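Local coordinates for protein 16S rRNA (adenine(1408)-N(1))-methyltransferase (PDB 4X1O) that probably transfers a methyl group from S-adenosyl-L-methionine to N1 of adenine 1408 in 16S ribosomal RNA, a modification linked to aminoglycoside resistance, at residues S107-A115 against D143-V151; W200-T211 against T229-V240. All blocks are in the same frame, centred on the assembly; numbering follows the deposited sequence.

Following the chain from its N terminus, residues 107-115 leave the end of strand 103-107, an outermost strand of the seven-stranded mixed sheet. Contact 1 closes a loop of 27 residues, including strand 123-127 and helix 131-139, when helix 142-151 packs on the loop 107-115. The chain then runs through strand 157-163 and two more helices before contact 2 opens; its strands 200-212 and 229-239 pair as a hairpin, closing 17 intervening residues, at the opposite margin of the sheet. The two contacts follow in series, neither nested nor crossed. Helix 142-151 joins them: Leu-148 and Arg-149 touch Trp-200, and Arg-149 NE probably donates a hydrogen bond to Val-240 O, 3.0 Å away.

Contact 1 of 2, residues S107-A115 against D143-V151; sequences SSAIETVPA and DVLSGLRAV
Ile-110 lies against one turn of helix 142-151 at Gly-147, with its CG1 branch over the helix backbone, 3.7 Å from Leu-148 N. That branch stands anti to the backbone N (chi1 -168°), which turns it alongside the Leu-148 side chain, CG1 to CD2 3.9 Å. Beyond it CD1 reaches Gly-147 O and the CG1 methyl of Val-151, while the other branch, CG2, meets CG1 of Val-144 at 4.2 Å. Backbone comes close as well: Ile-110 O receives a CA-H...O contact from Gly-147 CA at 3.4 Å, an approach that the bare CA of the glycine permits. Val-113 takes the next place along the helix. Its CG1 sits 3.5 Å from Gly-147 O and also touches Ala-150 CB, and its CG2 packs obliquely on Val-151 CG1. With chi1 at -1°, the valine is eclipsed about CA-CB, a strained torsion that places one methyl over the helix backbone and the other against Val-151.

The loop follows strand 103-107 of a Rossmann-like methyltransferase fold, and both Ile-110 and Glu-111 contact S-adenosyl-L-methionine when it is bound, although the site holds no cofactor in this chain; this is consistent with the helix backing one part of the cofactor pocket. Leu-133, a further residue of that site, lies beside Val-144, and Val-54 of strand 49-54 also touches both Ile-110 and Leu-148.

At the N-terminal part of the helix segment Glu-111 contributes only its stem: CB rests 4.0 Å from Asp-143 CB, and beyond CB the side chain leads its carboxylate away from the helix. Asp-143 directs OD2 to a salt bridge with Lys-132. A water donates to both Glu-111 O and Asp-143 O, at 2.7 Å from each, linking two backbones that share no direct hydrogen bond.

Contact 2 of 2, residues W200-T211 against T229-V240; sequences WQVADVRLVPHT and TETVLHLRAVAV
A bulged antiparallel hairpin, strands 200-212 and 229-239, closes one margin of the methyltransferase sheet, with 200-212 outermost. Its classic beta bulge sets Ala-203 and Asp-204 opposite Arg-236, whose carbonyl O accepts from Ala-203 N at 2.7 Å and, from the same face of its plane, from Asp-204 N at 3.3 Å. On the face bearing Trp-200, Val-202 and Val-205, the indole reaches across to strand 229-239 and its CZ3 touches Ala-239 CB at 3.6 Å; Leu-195 of helix 191-197 covers Trp-200, Val-202 and Leu-235. Val-205 spreads its methyls, CG1 against Leu-233 CD1 and CG2 against Leu-235 CG.

The middle of the other face is polar, with Asp-204, Arg-206, His-234 and Arg-236. Bent at chi3 (75°), Arg-236 lays one guanidinium face over Asp-204 CB, 3.7 Å from NH1. The Asp-204 carboxylate is gripped side-on by Arg-206, NE to OD1 at 3.0 Å and NH2 to OD2 at 3.1 Å, both oxygens met on the syn side. At a second bulge, between Val-208 and Thr-211, Val-208 O accepts from Val-232 N and, on the opposite face of its carbonyl plane, from Thr-211 OG1 at 2.8 Å.

Contact 1 of 2, residues S107-A115 against D143-V151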
loop_
_atom_site.group_PDB
_atom_site.type_symbol
_atom_site.label_atom_id
_atom_site.label_comp_id
_atom_site.label_asym_id
_atom_site.label_seq_id
_atom_site.Cartn_x
_atom_site.Cartn_y
_atom_site.Cartn_z
ATOM N N SER A 107 3.751 12.147 -1.041
ATOM C CA SER A 107 4.089 12.049 -2.450
ATOM C C SER A 107 5.498 11.510 -2.585
ATOM O O SER A 107 6.474 12.236 -2.396
ATOM C CB SER A 107 3.975 13.405 -3.146
ATOM O OG SER A 107 4.265 13.284 -4.526
ATOM N N SER A 108 5.602 10.226 -2.897
ATOM C CA SER A 108 6.895 9.605 -3.132
ATOM C C SER A 108 6.716 8.264 -3.816
ATOM O O SER A 108 5.703 7.591 -3.617
ATOM C CB SER A 108 7.664 9.413 -1.825
ATOM O OG SER A 108 8.843 8.660 -2.061
ATOM N N ALA A 109 7.701 7.895 -4.625
ATOM C CA ALA A 109 7.774 6.553 -5.184
ATOM C C ALA A 109 8.388 5.633 -4.137
ATOM O O ALA A 109 9.164 6.078 -3.295
ATOM C CB ALA A 109 8.586 6.546 -6.456
ATOM N N ILE A 110 8.039 4.356 -4.177
ATOM C CA ILE A 110 8.530 3.432 -3.161
ATOM C C ILE A 110 10.000 3.053 -3.378
ATOM O O ILE A 110 10.719 2.815 -2.415
ATOM C CB ILE A 110 7.670 2.148 -3.104
ATOM C CG1 ILE A 110 8.017 1.338 -1.853
ATOM C CG2 ILE A 110 7.807 1.329 -4.378
ATOM C CD1 ILE A 110 7.906 2.147 -0.578
ATOM N N GLU A 111 10.459 3.021 -4.625
ATOM C CA GLU A 111 11.825 2.582 -4.900
ATOM C C GLU A 111 12.846 3.601 -4.401
ATOM O O GLU A 111 14.029 3.296 -4.285
ATOM C CB GLU A 111 12.028 2.314 -6.399
ATOM C CG GLU A 111 11.833 3.516 -7.308
ATOM C CD GLU A 111 10.382 3.724 -7.701
ATOM O OE1 GLU A 111 9.497 3.128 -7.053
ATOM O OE2 GLU A 111 10.127 4.479 -8.664
ATOM N N THR A 112 12.381 4.806 -4.092
ATOM C CA THR A 112 13.256 5.856 -3.589
ATOM C C THR A 112 12.691 6.486 -2.325
ATOM O O THR A 112 12.594 7.709 -2.234
ATOM C CB THR A 112 13.476 6.963 -4.641
ATOM O OG1 THR A 112 12.214 7.542 -4.996
ATOM C CG2 THR A 112 14.149 6.400 -5.891
ATOM N N VAL A 113 12.316 5.652 -1.356
ATOM C CA VAL A 113 11.721 6.151 -0.118
ATOM C C VAL A 113 12.697 7.102 0.569
ATOM O O VAL A 113 13.893 6.819 0.688
ATOM C CB VAL A 113 11.313 4.995 0.865
ATOM C CG1 VAL A 113 11.617 3.635 0.281
ATOM C CG2 VAL A 113 11.951 5.146 2.244
ATOM N N PRO A 114 12.191 8.264 0.983
ATOM C CA PRO A 114 12.999 9.228 1.729
ATOM C C PRO A 114 13.272 8.727 3.142
ATOM O O PRO A 114 12.514 7.901 3.667
ATOM C CB PRO A 114 12.127 10.484 1.737
ATOM C CG PRO A 114 10.735 9.967 1.615
ATOM C CD PRO A 114 10.822 8.750 0.742
ATOM N N ALA A 115 14.336 9.241 3.748
ATOM C CA ALA A 115 14.808 8.772 5.046
ATOM C C ALA A 115 13.761 8.908 6.156
ATOM O O ALA A 115 13.778 8.149 7.126
ATOM C CB ALA A 115 16.069 9.514 5.432
ATOM N N ASP A 143 14.602 -3.114 -6.373
ATOM C CA ASP A 143 14.396 -1.740 -5.910
ATOM C C ASP A 143 13.017 -1.546 -5.249
ATOM O O ASP A 143 12.895 -0.829 -4.246
ATOM C CB ASP A 143 14.603 -0.737 -7.051
ATOM C CG ASP A 143 13.757 -1.037 -8.272
ATOM O OD1 ASP A 143 13.167 -2.135 -8.347
ATOM O OD2 ASP A 143 13.701 -0.168 -9.168
ATOM N N VAL A 144 11.994 -2.210 -5.776
ATOM C CA VAL A 144 10.654 -2.134 -5.181
ATOM C C VAL A 144 10.554 -2.923 -3.864
ATOM O O VAL A 144 10.025 -2.424 -2.860
ATOM C CB VAL A 144 9.587 -2.642 -6.175
ATOM C CG1 VAL A 144 8.215 -2.722 -5.512
ATOM C CG2 VAL A 144 9.547 -1.744 -7.419
ATOM N N LEU A 145 11.083 -4.142 -3.854
ATOM C CA LEU A 145 11.036 -4.961 -2.637
ATOM C C LEU A 145 11.855 -4.344 -1.503
ATOM O O LEU A 145 11.466 -4.418 -0.335
ATOM C CB LEU A 145 11.553 -6.372 -2.910
ATOM C CG LEU A 145 10.542 -7.458 -3.281
ATOM C CD1 LEU A 145 9.523 -6.976 -4.291
ATOM C CD2 LEU A 145 11.272 -8.726 -3.766
ATOM N N SER A 146 13.002 -3.773 -1.852
ATOM C CA SER A 146 13.865 -3.134 -0.872
ATOM C C SER A 146 13.212 -1.873 -0.331
ATOM O O SER A 146 13.345 -1.572 0.845
ATOM C CB SER A 146 15.236 -2.798 -1.473
ATOM O OG SER A 146 15.980 -3.990 -1.656
ATOM N N GLY A 147 12.519 -1.139 -1.201
ATOM C CA GLY A 147 11.813 0.058 -0.780
ATOM C C GLY A 147 10.722 -0.274 0.215
ATOM O O GLY A 147 10.557 0.408 1.233
ATOM N N LEU A 148 9.967 -1.329 -0.079
ATOM C CA LEU A 148 8.943 -1.806 0.845
ATOM C C LEU A 148 9.565 -2.202 2.184
ATOM O O LEU A 148 9.055 -1.840 3.246
ATOM C CB LEU A 148 8.196 -2.985 0.241
ATOM C CG LEU A 148 7.324 -2.663 -0.971
ATOM C CD1 LEU A 148 6.820 -3.956 -1.582
ATOM C CD2 LEU A 148 6.161 -1.774 -0.539
ATOM N N ARG A 149 10.673 -2.944 2.144
ATOM C CA ARG A 149 11.302 -3.382 3.386
ATOM C C ARG A 149 11.862 -2.204 4.170
ATOM O O ARG A 149 11.827 -2.203 5.399
ATOM C CB ARG A 149 12.420 -4.401 3.108
ATOM C CG ARG A 149 13.163 -4.884 4.373
ATOM C CD ARG A 149 12.222 -5.605 5.354
ATOM N NE ARG A 149 12.934 -5.990 6.574
ATOM C CZ ARG A 149 13.142 -5.178 7.601
ATOM N NH1 ARG A 149 12.713 -3.914 7.552
ATOM N NH2 ARG A 149 13.798 -5.616 8.673
ATOM N N ALA A 150 12.372 -1.202 3.446
ATOM C CA ALA A 150 12.956 -0.020 4.075
ATOM C C ALA A 150 11.985 0.706 5.001
ATOM O O ALA A 150 12.406 1.236 6.029
ATOM C CB ALA A 150 13.468 0.942 3.020
ATOM N N VAL A 151 10.702 0.746 4.650
ATOM C CA VAL A 151 9.761 1.526 5.482
ATOM C C VAL A 151 9.287 0.725 6.691
ATOM O O VAL A 151 8.658 1.254 7.592
ATOM C CB VAL A 151 8.532 2.024 4.674
ATOM C CG1 VAL A 151 8.982 2.835 3.479
ATOM C CG2 VAL A 151 7.619 0.870 4.257
HETATM O O HOH W 1 14.833 0.849 -3.339
#

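Contact 2 of 2, residues W200-T211 against T229-V240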
loop_
_atom_site.group_PDB
_atom_site.type_symbol
_atom_site.label_atom_id
_atom_site.label_comp_id
_atom_site.label_asym_id
_atom_site.label_seq_id
_atom_site.Cartn_x
_atom_site.Cartn_y
_atom_site.Cartn_z
ATOM N N TRP A 200 11.895 -10.102 3.437
ATOM C CA TRP A 200 10.491 -10.452 3.602
ATOM C C TRP A 200 10.306 -11.957 3.636
ATOM O O TRP A 200 10.385 -12.627 2.598
ATOM C CB TRP A 200 9.635 -9.873 2.481
ATOM C CG TRP A 200 9.486 -8.368 2.508
ATOM C CD1 TRP A 200 9.939 -7.484 1.573
ATOM C CD2 TRP A 200 8.815 -7.599 3.503
ATOM N NE1 TRP A 200 9.595 -6.202 1.928
ATOM C CE2 TRP A 200 8.903 -6.242 3.110
ATOM C CE3 TRP A 200 8.149 -7.917 4.693
ATOM C CZ2 TRP A 200 8.342 -5.213 3.856
ATOM C CZ3 TRP A 200 7.587 -6.885 5.444
ATOM C CH2 TRP A 200 7.695 -5.543 5.016
ATOM N N GLN A 201 10.065 -12.486 4.826
ATOM C CA GLN A 201 9.890 -13.933 4.978
ATOM C C GLN A 201 8.420 -14.251 4.694
ATOM O O GLN A 201 7.535 -13.865 5.452
ATOM C CB GLN A 201 10.307 -14.376 6.378
ATOM C CG GLN A 201 10.428 -15.902 6.556
ATOM C CD GLN A 201 11.691 -16.444 5.910
ATOM O OE1 GLN A 201 12.799 -15.961 6.178
ATOM N NE2 GLN A 201 11.536 -17.445 5.045
ATOM N N VAL A 202 8.159 -14.937 3.585
ATOM C CA VAL A 202 6.776 -15.195 3.177
ATOM C C VAL A 202 6.072 -16.157 4.146
ATOM O O VAL A 202 6.627 -17.186 4.531
ATOM C CB VAL A 202 6.741 -15.748 1.737
ATOM C CG1 VAL A 202 5.322 -16.191 1.348
ATOM C CG2 VAL A 202 7.231 -14.665 0.756
ATOM N N ALA A 203 4.847 -15.821 4.536
ATOM C CA ALA A 203 4.091 -16.645 5.486
ATOM C C ALA A 203 2.918 -17.380 4.845
ATOM O O ALA A 203 2.549 -18.481 5.277
ATOM C CB ALA A 203 3.588 -15.780 6.637
ATOM N N ASP A 204 2.306 -16.758 3.849
ATOM C CA ASP A 204 1.093 -17.323 3.254
ATOM C C ASP A 204 0.902 -16.735 1.869
ATOM O O ASP A 204 1.103 -15.543 1.658
ATOM C CB ASP A 204 -0.135 -17.029 4.136
ATOM C CG ASP A 204 -1.386 -17.810 3.702
ATOM O OD1 ASP A 204 -2.122 -17.351 2.790
ATOM O OD2 ASP A 204 -1.643 -18.874 4.296
ATOM N N VAL A 205 0.527 -17.586 0.923
ATOM C CA VAL A 205 0.163 -17.137 -0.411
ATOM C C VAL A 205 -1.060 -17.922 -0.842
ATOM O O VAL A 205 -1.037 -19.158 -0.852
ATOM C CB VAL A 205 1.272 -17.377 -1.471
ATOM C CG1 VAL A 205 0.870 -16.748 -2.779
ATOM C CG2 VAL A 205 2.633 -16.843 -0.999
ATOM N N ARG A 206 -2.135 -17.220 -1.182
ATOM C CA ARG A 206 -3.343 -17.923 -1.601
ATOM C C ARG A 206 -4.203 -17.036 -2.460
ATOM O O ARG A 206 -4.112 -15.807 -2.401
ATOM C CB ARG A 206 -4.169 -18.402 -0.396
ATOM C CG ARG A 206 -4.851 -17.258 0.368
ATOM C CD ARG A 206 -5.702 -17.760 1.520
ATOM N NE ARG A 206 -4.901 -18.353 2.593
ATOM C CZ ARG A 206 -5.421 -18.939 3.661
ATOM N NH1 ARG A 206 -6.739 -19.004 3.791
ATOM N NH2 ARG A 206 -4.630 -19.457 4.602
ATOM N N LEU A 207 -5.059 -17.679 -3.250
ATOM C CA LEU A 207 -6.140 -16.982 -3.915
ATOM C C LEU A 207 -7.312 -16.876 -2.970
ATOM O O LEU A 207 -7.618 -17.812 -2.226
ATOM C CB LEU A 207 -6.570 -17.702 -5.199
ATOM C CG LEU A 207 -5.572 -17.669 -6.348
ATOM C CD1 LEU A 207 -6.113 -18.471 -7.513
ATOM C CD2 LEU A 207 -5.324 -16.224 -6.776
ATOM N N VAL A 208 -7.982 -15.730 -3.002
ATOM C CA VAL A 208 -9.194 -15.577 -2.229
ATOM C C VAL A 208 -10.289 -15.114 -3.194
ATOM O O VAL A 208 -10.423 -13.918 -3.480
ATOM C CB VAL A 208 -9.019 -14.591 -1.062
ATOM C CG1 VAL A 208 -10.286 -14.526 -0.249
ATOM C CG2 VAL A 208 -7.826 -14.989 -0.176
ATOM N N PRO A 209 -11.044 -16.068 -3.744
ATOM C CA PRO A 209 -12.163 -15.765 -4.635
ATOM C C PRO A 209 -13.208 -14.944 -3.920
ATOM O O PRO A 209 -13.334 -15.043 -2.692
ATOM C CB PRO A 209 -12.710 -17.150 -5.001
ATOM C CG PRO A 209 -11.486 -18.048 -4.873
ATOM C CD PRO A 209 -10.810 -17.523 -3.643
ATOM N N HIS A 210 -13.930 -14.143 -4.696
ATOM C CA HIS A 210 -15.050 -13.339 -4.202
ATOM C C HIS A 210 -14.682 -12.412 -3.043
ATOM O O HIS A 210 -15.454 -12.229 -2.100
ATOM C CB HIS A 210 -16.202 -14.265 -3.835
ATOM C CG HIS A 210 -16.692 -15.065 -5.002
ATOM N ND1 HIS A 210 -16.555 -16.433 -5.077
ATOM C CD2 HIS A 210 -17.255 -14.676 -6.172
ATOM C CE1 HIS A 210 -17.048 -16.860 -6.228
ATOM N NE2 HIS A 210 -17.480 -15.813 -6.911
ATOM N N THR A 211 -13.512 -11.797 -3.148
ATOM C CA THR A 211 -13.089 -10.760 -2.210
ATOM C C THR A 211 -13.867 -9.486 -2.524
ATOM O O THR A 211 -13.945 -9.086 -3.676
ATOM C CB THR A 211 -11.580 -10.474 -2.306
ATOM O OG1 THR A 211 -10.838 -11.622 -1.872
ATOM C CG2 THR A 211 -11.187 -9.274 -1.425
ATOM N N THR A 229 -17.015 -7.877 -6.541
ATOM C CA THR A 229 -15.993 -8.736 -5.974
ATOM C C THR A 229 -14.980 -9.116 -7.032
ATOM O O THR A 229 -15.235 -8.978 -8.229
ATOM C CB THR A 229 -16.570 -10.042 -5.369
ATOM O OG1 THR A 229 -17.043 -10.894 -6.420
ATOM C CG2 THR A 229 -17.688 -9.761 -4.391
ATOM N N GLU A 230 -13.851 -9.639 -6.575
ATOM C CA GLU A 230 -12.827 -10.136 -7.468
ATOM C C GLU A 230 -12.018 -11.209 -6.765
ATOM O O GLU A 230 -11.969 -11.260 -5.536
ATOM C CB GLU A 230 -11.911 -8.999 -7.928
ATOM C CG GLU A 230 -10.936 -9.402 -9.024
ATOM C CD GLU A 230 -10.125 -8.243 -9.543
ATOM O OE1 GLU A 230 -10.470 -7.082 -9.245
ATOM O OE2 GLU A 230 -9.141 -8.498 -10.257
ATOM N N THR A 231 -11.408 -12.089 -7.547
ATOM C CA THR A 231 -10.448 -13.011 -6.983
ATOM C C THR A 231 -9.149 -12.270 -6.747
ATOM O O THR A 231 -8.630 -11.610 -7.647
ATOM C CB THR A 231 -10.197 -14.198 -7.908
ATOM O OG1 THR A 231 -11.431 -14.895 -8.123
ATOM C CG2 THR A 231 -9.195 -15.138 -7.276
ATOM N N VAL A 232 -8.629 -12.377 -5.536
ATOM C CA VAL A 232 -7.417 -11.676 -5.170
ATOM C C VAL A 232 -6.307 -12.653 -4.860
ATOM O O VAL A 232 -6.525 -13.617 -4.137
ATOM C CB VAL A 232 -7.674 -10.757 -3.957
ATOM C CG1 VAL A 232 -6.363 -10.207 -3.378
ATOM C CG2 VAL A 232 -8.608 -9.639 -4.368
ATOM N N LEU A 233 -5.124 -12.401 -5.412
ATOM C CA LEU A 233 -3.927 -13.116 -4.987
ATOM C C LEU A 233 -3.392 -12.393 -3.768
ATOM O O LEU A 233 -3.079 -11.204 -3.826
ATOM C CB LEU A 233 -2.883 -13.166 -6.095
ATOM C CG LEU A 233 -1.536 -13.790 -5.744
ATOM C CD1 LEU A 233 -1.686 -15.260 -5.415
ATOM C CD2 LEU A 233 -0.549 -13.586 -6.889
ATOM N N HIS A 234 -3.329 -13.107 -2.653
ATOM C CA HIS A 234 -2.934 -12.495 -1.405
ATOM C C HIS A 234 -1.633 -13.088 -0.925
ATOM O O HIS A 234 -1.511 -14.305 -0.811
ATOM C CB HIS A 234 -4.025 -12.685 -0.350
ATOM C CG HIS A 234 -3.826 -11.849 0.872
ATOM N ND1 HIS A 234 -3.180 -12.317 1.997
ATOM C CD2 HIS A 234 -4.171 -10.568 1.140
ATOM C CE1 HIS A 234 -3.142 -11.361 2.907
ATOM N NE2 HIS A 234 -3.736 -10.289 2.414
ATOM N N LEU A 235 -0.661 -12.229 -0.653
ATOM C CA LEU A 235 0.617 -12.666 -0.126
ATOM C C LEU A 235 0.849 -11.987 1.198
ATOM O O LEU A 235 0.656 -10.781 1.307
ATOM C CB LEU A 235 1.756 -12.330 -1.086
ATOM C CG LEU A 235 3.167 -12.807 -0.724
ATOM C CD1 LEU A 235 3.934 -13.103 -1.999
ATOM C CD2 LEU A 235 3.929 -11.786 0.128
ATOM N N ARG A 236 1.261 -12.758 2.194
ATOM C CA ARG A 236 1.655 -12.182 3.470
ATOM C C ARG A 236 3.093 -12.558 3.765
ATOM O O ARG A 236 3.504 -13.703 3.539
ATOM C CB ARG A 236 0.732 -12.666 4.593
ATOM C CG ARG A 236 1.018 -11.996 5.943
ATOM C CD ARG A 236 0.030 -12.418 7.036
ATOM N NE ARG A 236 0.288 -13.763 7.542
ATOM C CZ ARG A 236 -0.485 -14.816 7.296
ATOM N NH1 ARG A 236 -1.573 -14.679 6.552
ATOM N NH2 ARG A 236 -0.173 -16.007 7.795
ATOM N N ALA A 237 3.853 -11.592 4.259
ATOM C CA ALA A 237 5.242 -11.796 4.642
ATOM C C ALA A 237 5.526 -11.041 5.929
ATOM O O ALA A 237 4.707 -10.236 6.391
ATOM C CB ALA A 237 6.184 -11.331 3.536
ATOM N N VAL A 238 6.672 -11.328 6.523
ATOM C CA VAL A 238 7.080 -10.663 7.747
ATOM C C VAL A 238 8.467 -10.056 7.548
ATOM O O VAL A 238 9.363 -10.682 6.976
ATOM C CB VAL A 238 7.090 -11.644 8.929
ATOM C CG1 VAL A 238 7.761 -11.017 10.141
ATOM C CG2 VAL A 238 5.658 -12.092 9.236
ATOM N N ALA A 239 8.647 -8.825 8.013
ATOM C CA ALA A 239 9.932 -8.144 7.904
ATOM C C ALA A 239 11.014 -8.805 8.761
ATOM O O ALA A 239 10.867 -8.927 9.981
ATOM C CB ALA A 239 9.784 -6.653 8.300
ATOM N N VAL A 240 12.079 -9.248 8.090
ATOM C CA VAL A 240 13.216 -9.905 8.718
ATOM C C VAL A 240 14.506 -9.280 8.176
ATOM O O VAL A 240 14.480 -8.433 7.281
ATOM C CB VAL A 240 13.204 -11.463 8.459
ATOM C CG1 VAL A 240 11.993 -12.129 9.144
ATOM C CG2 VAL A 240 13.201 -11.767 6.970
HETATM O O HOH W 2 -2.227 -14.949 2.122
HETATM O O HOH W 3 -1.285 -19.025 7.005
HETATM O O HOH W 4 -13.959 -14.201 -7.547
#